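Local coordinates for protein protocadherin-19 isoform 1 (Danio rerio, PDB 5CO1) that mediates calcium-dependent homophilic cell adhesion, robustly when in complex with the cadherin cdh2, and is essential for early neurulation in the anterior neural plate, at residues T21-L26 with V98-I103; L26-P31 with V82-L87; V137-N142 with I189-S194; V150-Q155 with F160-F165. All blocks are in the same frame, centred on the assembly; numbering follows the deposited sequence.

Contact 1 of 4, residues T21-L26 with V98-I103. With CA (calcium ion), chain H.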
loop_
_atom_site.group_PDB
_atom_site.type_symbol
_atom_site.label_atom_id
_atom_site.label_comp_id
_atom_site.label_asym_id
_atom_site.label_seq_id
_atom_site.Cartn_x
_atom_site.Cartn_y
_atom_site.Cartn_z
ATOM N N THR A 21 9.590 -13.683 13.217
ATOM C CA THR A 21 10.713 -13.233 12.415
ATOM C C THR A 21 11.703 -12.422 13.283
ATOM O O THR A 21 11.315 -11.603 14.133
ATOM C CB THR A 21 10.178 -12.414 11.215
ATOM O OG1 THR A 21 9.508 -13.287 10.286
ATOM C CG2 THR A 21 11.276 -11.685 10.508
ATOM N N LEU A 22 12.990 -12.710 13.151
ATOM C CA LEU A 22 13.983 -11.931 13.899
ATOM C C LEU A 22 14.030 -10.497 13.377
ATOM O O LEU A 22 13.888 -10.254 12.192
ATOM C CB LEU A 22 15.367 -12.553 13.798
ATOM C CG LEU A 22 16.520 -11.709 14.366
ATOM C CD1 LEU A 22 16.500 -11.728 15.888
ATOM C CD2 LEU A 22 17.872 -12.160 13.823
ATOM N N VAL A 23 14.124 -9.548 14.292
ATOM C CA VAL A 23 14.250 -8.152 13.935
ATOM C C VAL A 23 15.623 -7.667 14.361
ATOM O O VAL A 23 16.402 -7.216 13.523
ATOM C CB VAL A 23 13.205 -7.312 14.667
ATOM C CG1 VAL A 23 13.555 -5.830 14.572
ATOM C CG2 VAL A 23 11.816 -7.627 14.127
ATOM N N ILE A 24 15.940 -7.823 15.654
ATOM C CA ILE A 24 17.309 -7.626 16.098
ATOM C C ILE A 24 17.585 -8.250 17.455
ATOM O O ILE A 24 16.687 -8.435 18.259
ATOM C CB ILE A 24 17.670 -6.127 16.080
ATOM C CG1 ILE A 24 19.140 -5.914 16.383
ATOM C CG2 ILE A 24 16.800 -5.299 17.028
ATOM C CD1 ILE A 24 19.627 -4.540 15.979
ATOM N N ASP A 25 18.817 -8.687 17.648
ATOM C CA ASP A 25 19.290 -9.233 18.922
ATOM C C ASP A 25 20.171 -8.160 19.613
ATOM O O ASP A 25 21.226 -7.775 19.100
ATOM C CB ASP A 25 20.067 -10.527 18.640
ATOM C CG ASP A 25 20.596 -11.236 19.917
ATOM O OD1 ASP A 25 20.409 -10.774 21.076
ATOM O OD2 ASP A 25 21.271 -12.273 19.724
ATOM N N LEU A 26 19.626 -7.537 20.656
ATOM C CA LEU A 26 20.305 -6.423 21.303
ATOM C C LEU A 26 21.252 -6.923 22.379
ATOM O O LEU A 26 21.103 -8.031 22.894
ATOM C CB LEU A 26 19.291 -5.449 21.897
ATOM C CG LEU A 26 18.360 -4.727 20.938
ATOM C CD1 LEU A 26 17.380 -3.888 21.720
ATOM C CD2 LEU A 26 19.100 -3.814 19.977
ATOM N N VAL A 98 15.399 1.743 18.727
ATOM C CA VAL A 98 15.364 0.812 17.588
ATOM C C VAL A 98 14.327 1.261 16.569
ATOM O O VAL A 98 13.136 1.362 16.892
ATOM C CB VAL A 98 15.031 -0.618 18.033
ATOM C CG1 VAL A 98 15.104 -1.550 16.845
ATOM C CG2 VAL A 98 16.008 -1.056 19.114
ATOM N N ILE A 99 14.813 1.616 15.382
ATOM C CA ILE A 99 13.971 2.054 14.306
ATOM C C ILE A 99 13.753 0.911 13.306
ATOM O O ILE A 99 14.697 0.370 12.748
ATOM C CB ILE A 99 14.589 3.250 13.590
ATOM C CG1 ILE A 99 14.651 4.451 14.526
ATOM C CG2 ILE A 99 13.790 3.628 12.349
ATOM C CD1 ILE A 99 15.821 5.367 14.195
ATOM N N VAL A 100 12.498 0.507 13.147
ATOM C CA VAL A 100 12.129 -0.549 12.222
ATOM C C VAL A 100 11.440 0.011 10.983
ATOM O O VAL A 100 10.347 0.567 11.076
ATOM C CB VAL A 100 11.204 -1.552 12.912
ATOM C CG1 VAL A 100 10.569 -2.484 11.898
ATOM C CG2 VAL A 100 12.003 -2.331 13.944
ATOM N N ASN A 101 12.151 -0.052 9.865
ATOM C CA ASN A 101 11.619 0.201 8.516
ATOM C C ASN A 101 10.904 -1.006 7.953
ATOM O O ASN A 101 11.516 -2.068 7.642
ATOM C CB ASN A 101 12.757 0.467 7.532
ATOM C CG ASN A 101 12.976 1.904 7.310
ATOM O OD1 ASN A 101 12.255 2.508 6.518
ATOM N ND2 ASN A 101 13.807 2.516 8.157
ATOM N N VAL A 102 9.650 -0.783 7.680
ATOM C CA VAL A 102 8.824 -1.790 7.148
ATOM C C VAL A 102 8.832 -1.607 5.670
ATOM O O VAL A 102 8.357 -0.606 5.171
ATOM C CB VAL A 102 7.408 -1.647 7.665
ATOM C CG1 VAL A 102 6.521 -2.689 7.028
ATOM C CG2 VAL A 102 7.435 -1.827 9.156
ATOM N N ILE A 103 9.288 -2.625 4.965
ATOM C CA ILE A 103 9.568 -2.469 3.566
ATOM C C ILE A 103 8.409 -2.933 2.713
ATOM O O ILE A 103 7.793 -3.943 2.979
ATOM C CB ILE A 103 10.949 -3.066 3.238
ATOM C CG1 ILE A 103 11.958 -2.059 3.761
ATOM C CG2 ILE A 103 11.176 -3.184 1.732
ATOM C CD1 ILE A 103 13.197 -2.693 4.251
HETATM CA CA CA H . 21.350 -10.417 23.253
HETATM O O HOH W 1 23.060 -10.201 22.135
HETATM O O HOH W 2 22.134 -9.780 25.365
#
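Val23 and Val100 meet at about a right angle, the CG1 methyl of Val23 lying 3.9 Å from CG2 of Val100. The valine from 21-26 places this methyl anti to its backbone N (chi1 166°), while Val100 offers the branch that lies anti to its carbonyl carbon. Short, branched side chains suit the position, because each fills the space between two strands without needing a long, flexible arm.

Val98 serves two partners with its two methyls. Its CG1 lies 4.1 Å from CG2 of Ile24, the two side chains crossing at a slant. Its CG2 meets CD1 of Leu26 tip to tip, also at 4.1 Å, and here the longer leucine makes up the greater distance from its own backbone. That Val23 and Ile24, though consecutive, both turn toward 98-103 follows from a classic beta bulge: both residues face Ile64 on strand 63-66, and the usual alternation of side chains is interrupted.

No hydrogen bond links the segments, whose backbones bond to other strands, Val23 and Ile24 to Ile64 and Val98 to Ile80. Phe55 touches both Val23 and Val100 and extends the apolar layer. At the end of 21-26 the chain turns polar: Asp25 OD1 and the carbonyl O of Leu26 both bind the same calcium ion, each at 2.4 Å, with two waters and Thr61 O completing the ligands found. Leu26 therefore gives its side chain to the core and its carbonyl to the metal. Two sheets facing each other through aliphatic side chains is the packing of a beta-sandwich, the fold of the cadherin domain.

Contact 2 of 4, residues L26-P31 with V82-L87. With CA (calcium ion), chain H.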
loop_
_atom_site.group_PDB
_atom_site.type_symbol
_atom_site.label_atom_id
_atom_site.label_comp_id
_atom_site.label_asym_id
_atom_site.label_seq_id
_atom_site.Cartn_x
_atom_site.Cartn_y
_atom_site.Cartn_z
ATOM N N LEU A 26 19.626 -7.537 20.656
ATOM C CA LEU A 26 20.305 -6.423 21.303
ATOM C C LEU A 26 21.252 -6.923 22.379
ATOM O O LEU A 26 21.103 -8.031 22.894
ATOM C CB LEU A 26 19.291 -5.449 21.897
ATOM C CG LEU A 26 18.360 -4.727 20.938
ATOM C CD1 LEU A 26 17.380 -3.888 21.720
ATOM C CD2 LEU A 26 19.100 -3.814 19.977
ATOM N N ASN A 27 22.214 -6.084 22.724
ATOM C CA ASN A 27 23.227 -6.417 23.710
ATOM C C ASN A 27 23.678 -5.183 24.514
ATOM O O ASN A 27 24.203 -4.204 23.956
ATOM C CB ASN A 27 24.429 -7.020 22.997
ATOM C CG ASN A 27 25.112 -8.088 23.821
ATOM O OD1 ASN A 27 25.580 -7.835 24.938
ATOM N ND2 ASN A 27 25.176 -9.302 23.275
ATOM N N ALA A 28 23.537 -5.257 25.834
ATOM C CA ALA A 28 24.008 -4.190 26.696
ATOM C C ALA A 28 24.926 -4.659 27.824
ATOM O O ALA A 28 25.250 -3.870 28.705
ATOM C CB ALA A 28 22.830 -3.418 27.246
ATOM N N THR A 29 25.439 -5.886 27.721
ATOM C CA THR A 29 26.357 -6.459 28.716
ATOM C C THR A 29 27.429 -7.305 28.010
ATOM O O THR A 29 27.682 -7.102 26.830
ATOM C CB THR A 29 25.596 -7.344 29.720
ATOM O OG1 THR A 29 24.852 -8.332 29.008
ATOM C CG2 THR A 29 24.628 -6.524 30.550
ATOM N N ASP A 30 28.132 -8.160 28.762
ATOM C CA ASP A 30 28.640 -9.447 28.234
ATOM C C ASP A 30 29.056 -10.396 29.367
ATOM O O ASP A 30 29.130 -9.978 30.521
ATOM C CB ASP A 30 29.835 -9.228 27.293
ATOM C CG ASP A 30 29.758 -10.083 26.027
ATOM O OD1 ASP A 30 29.597 -11.325 26.125
ATOM O OD2 ASP A 30 29.886 -9.504 24.928
ATOM N N PRO A 31 29.296 -11.687 29.041
ATOM C CA PRO A 31 30.252 -12.507 29.815
ATOM C C PRO A 31 31.689 -12.483 29.251
ATOM O O PRO A 31 32.623 -12.011 29.913
ATOM C CB PRO A 31 29.662 -13.928 29.722
ATOM C CG PRO A 31 28.295 -13.779 29.121
ATOM C CD PRO A 31 28.335 -12.529 28.304
ATOM N N VAL A 82 14.157 1.109 23.941
ATOM C CA VAL A 82 14.463 -0.088 24.671
ATOM C C VAL A 82 15.359 0.264 25.845
ATOM O O VAL A 82 16.281 1.060 25.707
ATOM C CB VAL A 82 15.138 -1.105 23.751
ATOM C CG1 VAL A 82 15.176 -2.468 24.422
ATOM C CG2 VAL A 82 14.371 -1.223 22.449
ATOM N N GLN A 83 15.085 -0.309 27.007
ATOM C CA GLN A 83 16.056 -0.227 28.094
ATOM C C GLN A 83 16.603 -1.560 28.613
ATOM O O GLN A 83 16.051 -2.648 28.367
ATOM C CB GLN A 83 15.502 0.589 29.248
ATOM C CG GLN A 83 14.386 -0.076 30.043
ATOM C CD GLN A 83 14.181 0.587 31.396
ATOM O OE1 GLN A 83 14.062 1.819 31.490
ATOM N NE2 GLN A 83 14.224 -0.211 32.457
ATOM N N ALA A 84 17.703 -1.437 29.345
ATOM C CA ALA A 84 18.325 -2.550 30.048
ATOM C C ALA A 84 18.666 -2.156 31.483
ATOM O O ALA A 84 19.292 -1.128 31.734
ATOM C CB ALA A 84 19.581 -2.967 29.328
ATOM N N LYS A 85 18.206 -2.965 32.421
ATOM C CA LYS A 85 18.278 -2.640 33.839
ATOM C C LYS A 85 18.600 -3.936 34.549
ATOM O O LYS A 85 17.910 -4.944 34.346
ATOM C CB LYS A 85 16.931 -2.105 34.310
ATOM C CG LYS A 85 16.956 -1.474 35.685
ATOM C CD LYS A 85 15.551 -1.109 36.149
ATOM C CE LYS A 85 15.561 -0.439 37.516
ATOM N NZ LYS A 85 16.146 -1.322 38.564
ATOM N N ASP A 86 19.701 -3.956 35.293
ATOM C CA ASP A 86 19.943 -5.080 36.203
ATOM C C ASP A 86 18.922 -5.067 37.335
ATOM O O ASP A 86 18.458 -4.004 37.767
ATOM C CB ASP A 86 21.390 -5.136 36.741
ATOM C CG ASP A 86 21.972 -3.765 37.048
ATOM O OD1 ASP A 86 21.581 -2.763 36.374
ATOM O OD2 ASP A 86 22.884 -3.702 37.910
ATOM N N LEU A 87 18.485 -6.258 37.724
ATOM C CA LEU A 87 17.815 -6.425 39.001
ATOM C C LEU A 87 18.771 -5.869 40.050
ATOM O O LEU A 87 19.903 -6.339 40.175
ATOM C CB LEU A 87 17.484 -7.901 39.253
ATOM C CG LEU A 87 16.552 -8.527 38.203
ATOM C CD1 LEU A 87 16.840 -10.011 38.019
ATOM C CD2 LEU A 87 15.088 -8.285 38.548
HETATM CA CA CA H . 21.350 -10.417 23.253
HETATM O O HOH W 1 23.060 -10.201 22.135
HETATM O O HOH W 2 22.134 -9.780 25.365
#
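Apolar contacts alone join Leu26 and Ala28 to Val82 and Ala84. The CD1 methyl of Leu26 points at the fork of Val82, 3.8 Å from its CG1 and 4.1 Å from its CG2, so that the two side chains meet tip to tip. Beta branching gives Val82 two methyls to set against a single leucine methyl. Farther along, Ala28 CB faces Ala84 CB at 3.9 Å. Here the chains come closer, with the CA atoms of Ala28 and Ala84 6.8 Å apart, and two one-carbon side chains match that narrow spacing.

Several backbone polar groups of 26-31 have partners outside the two segments. Beside the calcium held by the Leu26 carbonyl, the N of Ala28 is hydrogen-bonded to Tyr41 OH, and its backbone pairs with Val3. Asp30, farther out, is a likely calcium ligand in the full-length protein, at the junction with the preceding domain.

The segment 26-31 is a loop leaving strand 22-25, whereas 82-87 runs off the end of strand 77-86. That strand lies between 94-103 and 39-46 in its sheet, and Cys96 from the first touches both Leu26 and Val82, while Val39 from the second touches Ala84.

Contact 3 of 4, residues V137-N142 with I189-S194. With CA (calcium ion), chain G.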
loop_
_atom_site.group_PDB
_atom_site.type_symbol
_atom_site.label_atom_id
_atom_site.label_comp_id
_atom_site.label_asym_id
_atom_site.label_seq_id
_atom_site.Cartn_x
_atom_site.Cartn_y
_atom_site.Cartn_z
ATOM N N VAL A 137 -11.711 8.276 -15.729
ATOM C CA VAL A 137 -11.231 7.179 -14.881
ATOM C C VAL A 137 -9.975 7.551 -14.108
ATOM O O VAL A 137 -9.056 8.213 -14.626
ATOM C CB VAL A 137 -11.001 5.859 -15.651
ATOM C CG1 VAL A 137 -12.132 5.616 -16.644
ATOM C CG2 VAL A 137 -9.653 5.866 -16.348
ATOM N N ARG A 138 -9.989 7.178 -12.837
ATOM C CA ARG A 138 -8.818 7.282 -11.972
ATOM C C ARG A 138 -8.411 5.882 -11.486
ATOM O O ARG A 138 -9.241 5.132 -10.959
ATOM C CB ARG A 138 -9.173 8.162 -10.782
ATOM C CG ARG A 138 -8.060 8.361 -9.780
ATOM C CD ARG A 138 -8.084 9.783 -9.262
ATOM N NE ARG A 138 -7.296 10.673 -10.112
ATOM C CZ ARG A 138 -7.489 11.983 -10.203
ATOM N NH1 ARG A 138 -6.681 12.726 -10.953
ATOM N NH2 ARG A 138 -8.491 12.546 -9.547
ATOM N N VAL A 139 -7.151 5.511 -11.699
ATOM C CA VAL A 139 -6.650 4.224 -11.192
ATOM C C VAL A 139 -5.651 4.467 -10.083
ATOM O O VAL A 139 -4.728 5.264 -10.221
ATOM C CB VAL A 139 -6.009 3.333 -12.281
ATOM C CG1 VAL A 139 -7.073 2.803 -13.226
ATOM C CG2 VAL A 139 -4.928 4.084 -13.057
ATOM N N SER A 140 -5.873 3.809 -8.962
ATOM C CA SER A 140 -4.997 3.960 -7.829
ATOM C C SER A 140 -4.416 2.612 -7.385
ATOM O O SER A 140 -4.902 1.552 -7.756
ATOM C CB SER A 140 -5.770 4.588 -6.686
ATOM O OG SER A 140 -7.013 3.932 -6.545
ATOM N N ASP A 141 -3.353 2.695 -6.597
ATOM C CA ASP A 141 -2.727 1.557 -5.983
ATOM C C ASP A 141 -2.221 2.047 -4.625
ATOM O O ASP A 141 -1.417 2.983 -4.549
ATOM C CB ASP A 141 -1.561 1.072 -6.873
ATOM C CG ASP A 141 -1.166 -0.387 -6.614
ATOM O OD1 ASP A 141 -0.754 -0.709 -5.484
ATOM O OD2 ASP A 141 -1.172 -1.197 -7.563
ATOM N N ASN A 142 -2.640 1.373 -3.567
ATOM C CA ASN A 142 -2.156 1.675 -2.233
ATOM C C ASN A 142 -0.676 1.393 -1.964
ATOM O O ASN A 142 -0.211 1.720 -0.889
ATOM C CB ASN A 142 -2.986 0.929 -1.178
ATOM C CG ASN A 142 -4.473 1.184 -1.316
ATOM O OD1 ASN A 142 -4.909 2.321 -1.443
ATOM N ND2 ASN A 142 -5.254 0.113 -1.364
ATOM N N ILE A 189 -12.040 -2.030 -18.706
ATOM C CA ILE A 189 -10.722 -1.476 -18.459
ATOM C C ILE A 189 -9.824 -2.466 -17.735
ATOM O O ILE A 189 -10.160 -2.933 -16.653
ATOM C CB ILE A 189 -10.830 -0.199 -17.639
ATOM C CG1 ILE A 189 -11.938 0.663 -18.275
ATOM C CG2 ILE A 189 -9.455 0.450 -17.547
ATOM C CD1 ILE A 189 -11.785 2.158 -18.152
ATOM N N LEU A 190 -8.652 -2.708 -18.320
ATOM C CA LEU A 190 -7.606 -3.545 -17.720
ATOM C C LEU A 190 -6.494 -2.667 -17.182
ATOM O O LEU A 190 -5.975 -1.832 -17.906
ATOM C CB LEU A 190 -7.047 -4.469 -18.802
ATOM C CG LEU A 190 -5.889 -5.404 -18.486
ATOM C CD1 LEU A 190 -6.254 -6.430 -17.417
ATOM C CD2 LEU A 190 -5.458 -6.084 -19.775
ATOM N N ALA A 191 -6.081 -2.900 -15.942
ATOM C CA ALA A 191 -5.009 -2.126 -15.315
ATOM C C ALA A 191 -3.856 -3.000 -14.765
ATOM O O ALA A 191 -4.095 -4.040 -14.194
ATOM C CB ALA A 191 -5.595 -1.278 -14.188
ATOM N N GLU A 192 -2.629 -2.485 -14.806
ATOM C CA GLU A 192 -1.474 -3.223 -14.347
ATOM C C GLU A 192 -0.488 -2.279 -13.674
ATOM O O GLU A 192 -0.101 -1.246 -14.233
ATOM C CB GLU A 192 -0.793 -3.983 -15.506
ATOM C CG GLU A 192 0.276 -5.011 -15.086
ATOM C CD GLU A 192 0.798 -5.906 -16.233
ATOM O OE1 GLU A 192 1.041 -7.128 -16.013
ATOM O OE2 GLU A 192 0.972 -5.406 -17.368
ATOM N N ASP A 193 -0.020 -2.706 -12.502
ATOM C CA ASP A 193 0.974 -1.982 -11.763
ATOM C C ASP A 193 2.327 -2.497 -12.161
ATOM O O ASP A 193 2.417 -3.352 -13.013
ATOM C CB ASP A 193 0.726 -2.117 -10.266
ATOM C CG ASP A 193 1.117 -3.470 -9.720
ATOM O OD1 ASP A 193 2.075 -4.070 -10.275
ATOM O OD2 ASP A 193 0.518 -3.876 -8.687
ATOM N N SER A 194 3.388 -1.899 -11.647
ATOM C CA SER A 194 4.715 -2.133 -12.186
ATOM C C SER A 194 5.624 -2.764 -11.147
ATOM O O SER A 194 6.848 -2.675 -11.234
ATOM C CB SER A 194 5.296 -0.820 -12.678
ATOM O OG SER A 194 4.325 -0.161 -13.462
HETATM CA CA CA G . 0.357 -2.625 -6.401
#
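The third calcium site of the linker between the two cadherin domains draws together Asp141 and Asp193, each at or near the end of a strand. Asp141 grips the ion with both carboxylate oxygens, OD1 and OD2 each 2.4 Å from the calcium, whereas Asp193 uses OD2 alone, at 2.6 Å. The two carboxylate planes are turned 54° apart, and the oxygens OD2 of Asp141 and OD2 of Asp193 come within 3.4 Å. Such a pair of like charges is probably tolerable because the cation binds both. OD1 of Asp193 is directed elsewhere, toward a hydrogen bond with Gly195.

Behind the metal the contact becomes apolar. Val139 CG1 faces the small Ala191 CB at 4.4 Å, and Val137 CG1 packs on Ile189 CD1 at 3.8 Å. The isoleucine spans the wider gap with CG1 set anti to its carbonyl carbon (chi1 -47°). The strands belong to opposing sheets, and the touching parts, 137-141 and 189-193, run in roughly the same direction, 27° apart.

Asn106, Asn108, Asp143 and Asn147 supply the other protein ligands. Acidic side chains from a DXD sequence, here Asp141 and Asp143, combined with a DXNDN linker are the signature of calcium-binding cadherin repeats.

Contact 4 of 4, residues V150-Q155 with F160-F165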
loop_
_atom_site.group_PDB
_atom_site.type_symbol
_atom_site.label_atom_id
_atom_site.label_comp_id
_atom_site.label_asym_id
_atom_site.label_seq_id
_atom_site.Cartn_x
_atom_site.Cartn_y
_atom_site.Cartn_z
ATOM N N VAL A 150 0.763 2.670 -11.926
ATOM C CA VAL A 150 -0.255 1.906 -12.609
ATOM C C VAL A 150 -0.405 2.373 -14.040
ATOM O O VAL A 150 -0.016 3.458 -14.369
ATOM C CB VAL A 150 -1.591 2.106 -11.898
ATOM C CG1 VAL A 150 -2.741 1.520 -12.701
ATOM C CG2 VAL A 150 -1.509 1.478 -10.525
ATOM N N GLN A 151 -1.013 1.552 -14.875
ATOM C CA GLN A 151 -1.097 1.802 -16.308
ATOM C C GLN A 151 -2.293 1.041 -16.823
ATOM O O GLN A 151 -2.584 -0.028 -16.357
ATOM C CB GLN A 151 0.164 1.277 -16.976
ATOM C CG GLN A 151 0.311 1.709 -18.407
ATOM C CD GLN A 151 1.762 1.805 -18.832
ATOM O OE1 GLN A 151 2.660 1.185 -18.234
ATOM N NE2 GLN A 151 2.008 2.610 -19.864
ATOM N N CYS A 152 -3.050 1.607 -17.725
ATOM C CA CYS A 152 -4.278 0.945 -18.119
ATOM C C CYS A 152 -4.664 1.263 -19.543
ATOM O O CYS A 152 -3.899 1.860 -20.289
ATOM C CB CYS A 152 -5.411 1.272 -17.138
ATOM S SG CYS A 152 -5.900 3.001 -17.109
ATOM N N ARG A 153 -5.791 0.712 -19.951
ATOM C CA ARG A 153 -5.967 0.269 -21.304
ATOM C C ARG A 153 -7.383 -0.224 -21.445
ATOM O O ARG A 153 -7.862 -1.022 -20.641
ATOM C CB ARG A 153 -5.027 -0.891 -21.583
ATOM C CG ARG A 153 -4.571 -0.998 -23.020
ATOM C CD ARG A 153 -4.125 -2.414 -23.296
ATOM N NE ARG A 153 -5.178 -3.155 -23.948
ATOM C CZ ARG A 153 -5.017 -4.345 -24.500
ATOM N NH1 ARG A 153 -3.854 -4.972 -24.412
ATOM N NH2 ARG A 153 -6.035 -4.918 -25.129
ATOM N N LEU A 154 -8.027 0.243 -22.500
ATOM C CA LEU A 154 -9.383 -0.152 -22.845
ATOM C C LEU A 154 -9.303 -1.410 -23.691
ATOM O O LEU A 154 -8.398 -1.554 -24.522
ATOM C CB LEU A 154 -10.018 0.983 -23.647
ATOM C CG LEU A 154 -11.526 1.130 -23.748
ATOM C CD1 LEU A 154 -12.258 0.918 -22.436
ATOM C CD2 LEU A 154 -11.774 2.530 -24.278
ATOM N N GLN A 155 -10.213 -2.342 -23.441
ATOM C CA GLN A 155 -10.182 -3.639 -24.116
ATOM C C GLN A 155 -11.486 -3.888 -24.841
ATOM O O GLN A 155 -12.484 -3.202 -24.604
ATOM C CB GLN A 155 -9.932 -4.770 -23.114
ATOM C CG GLN A 155 -8.628 -5.514 -23.321
ATOM C CD GLN A 155 -8.468 -6.652 -22.342
ATOM O OE1 GLN A 155 -9.127 -6.671 -21.302
ATOM N NE2 GLN A 155 -7.593 -7.613 -22.666
ATOM N N PHE A 160 -14.994 4.015 -28.524
ATOM C CA PHE A 160 -14.445 4.911 -27.517
ATOM C C PHE A 160 -12.932 4.738 -27.464
ATOM O O PHE A 160 -12.378 3.878 -28.148
ATOM C CB PHE A 160 -15.066 4.612 -26.155
ATOM C CG PHE A 160 -16.553 4.473 -26.189
ATOM C CD1 PHE A 160 -17.140 3.252 -26.440
ATOM C CD2 PHE A 160 -17.370 5.571 -26.008
ATOM C CE1 PHE A 160 -18.518 3.117 -26.458
ATOM C CE2 PHE A 160 -18.746 5.443 -26.016
ATOM C CZ PHE A 160 -19.321 4.218 -26.245
ATOM N N ARG A 161 -12.271 5.578 -26.677
ATOM C CA ARG A 161 -10.875 5.369 -26.338
ATOM C C ARG A 161 -10.535 6.046 -25.018
ATOM O O ARG A 161 -11.257 6.915 -24.569
ATOM C CB ARG A 161 -9.987 5.900 -27.452
ATOM C CG ARG A 161 -10.254 7.342 -27.813
ATOM C CD ARG A 161 -9.137 7.888 -28.676
ATOM N NE ARG A 161 -7.935 8.145 -27.895
ATOM C CZ ARG A 161 -6.804 8.633 -28.396
ATOM N NH1 ARG A 161 -6.709 8.897 -29.691
ATOM N NH2 ARG A 161 -5.760 8.850 -27.600
ATOM N N LEU A 162 -9.492 5.577 -24.351
ATOM C CA LEU A 162 -8.990 6.236 -23.152
ATOM C C LEU A 162 -7.887 7.190 -23.562
ATOM O O LEU A 162 -7.102 6.880 -24.454
ATOM C CB LEU A 162 -8.406 5.224 -22.170
ATOM C CG LEU A 162 -9.321 4.494 -21.186
ATOM C CD1 LEU A 162 -8.461 3.674 -20.230
ATOM C CD2 LEU A 162 -10.182 5.467 -20.405
ATOM N N ASN A 163 -7.783 8.315 -22.863
ATOM C CA ASN A 163 -6.680 9.235 -23.082
ATOM C C ASN A 163 -5.804 9.359 -21.844
ATOM O O ASN A 163 -6.294 9.529 -20.735
ATOM C CB ASN A 163 -7.214 10.602 -23.502
ATOM C CG ASN A 163 -6.852 10.957 -24.929
ATOM O OD1 ASN A 163 -7.474 10.473 -25.872
ATOM N ND2 ASN A 163 -5.860 11.834 -25.095
ATOM N N GLU A 164 -4.499 9.279 -22.050
ATOM C CA GLU A 164 -3.549 9.125 -20.953
ATOM C C GLU A 164 -3.058 10.496 -20.472
ATOM O O GLU A 164 -2.389 11.219 -21.211
ATOM C CB GLU A 164 -2.365 8.238 -21.400
ATOM C CG GLU A 164 -1.424 8.848 -22.454
ATOM C CD GLU A 164 -1.598 8.300 -23.872
ATOM O OE1 GLU A 164 -0.696 8.544 -24.703
ATOM O OE2 GLU A 164 -2.639 7.677 -24.182
ATOM N N PHE A 165 -3.410 10.873 -19.247
ATOM C CA PHE A 165 -2.766 12.019 -18.604
ATOM C C PHE A 165 -2.009 11.563 -17.368
ATOM O O PHE A 165 -2.282 10.494 -16.828
ATOM C CB PHE A 165 -3.800 13.088 -18.232
ATOM C CG PHE A 165 -4.518 13.680 -19.419
ATOM C CD1 PHE A 165 -3.875 14.588 -20.256
ATOM C CD2 PHE A 165 -5.834 13.338 -19.699
ATOM C CE1 PHE A 165 -4.528 15.134 -21.353
ATOM C CE2 PHE A 165 -6.491 13.885 -20.791
ATOM C CZ PHE A 165 -5.840 14.789 -21.615
#
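Leu154 lays its CD2 methyl over the backbone of the opposite strand, 3.6 Å from CA and 3.8 Å from C of Arg161. The same methyl lies 4.3 Å from Phe160 CB, so it sits over the CA of Arg161, between the peptides on its two sides. With CG anti to its backbone N (chi1 -158°), Leu154 reaches across instead of lying along its own strand. Leu162 replies from the other side: its CG lies 4.3 Å from Leu154 CB, while its CD1 extends to SG of Cys152, 4.1 Å away, and to the backbone N of Arg153, at 4.0 Å. Leucine suits both places, since a methyl at the end of a short arm can reach the opposite backbone while the CB or CG nearer its own strand meets the other leucine, and the compact cysteine leaves room for a leucine methyl.

The strands run nearly antiparallel, at 168°, with axes 6.7 Å apart, yet no hydrogen bond joins them. Each is bonded to a different neighbour: Arg153 pairs with Leu190 and Gln155 with Thr188, whereas Arg161 pairs with Leu172 and Asn163 with Thr170. Beyond this shell, Leu171 touches Leu154, Val137 touches Leu162, and Phe160 packs edge-to-face with Tyr185.

Arg153 and Arg161 turn their CB atoms away from the contact, as suits charged residues at the surface. The attraction between these two edge strands is thus dispersive and hydrophobic, and the sandwich is joined along this border through leucine side chains without a shared backbone bond.

In the fold
Along the chain the two pairs come in series: contacts 1 and 2 belong to the first cadherin domain, contacts 3 and 4 to the second. Within each domain the later-numbered contact falls between the two halves of the earlier one. Contacts 1 and 2 have centres 18 Å apart, share Leu26 and the same calcium ion, and use the adjacent strands 94-103 and 77-86. Contacts 3 and 4, 10 Å apart, are joined through neighbouring strands 184-193 and 150-155. Contacts 2 and 4 lie farthest apart, about 58 Å between centres, while contact 3 supplies ligands to one of the calcium ions between the domains, consistent with calcium bracing an elongated adhesive molecule.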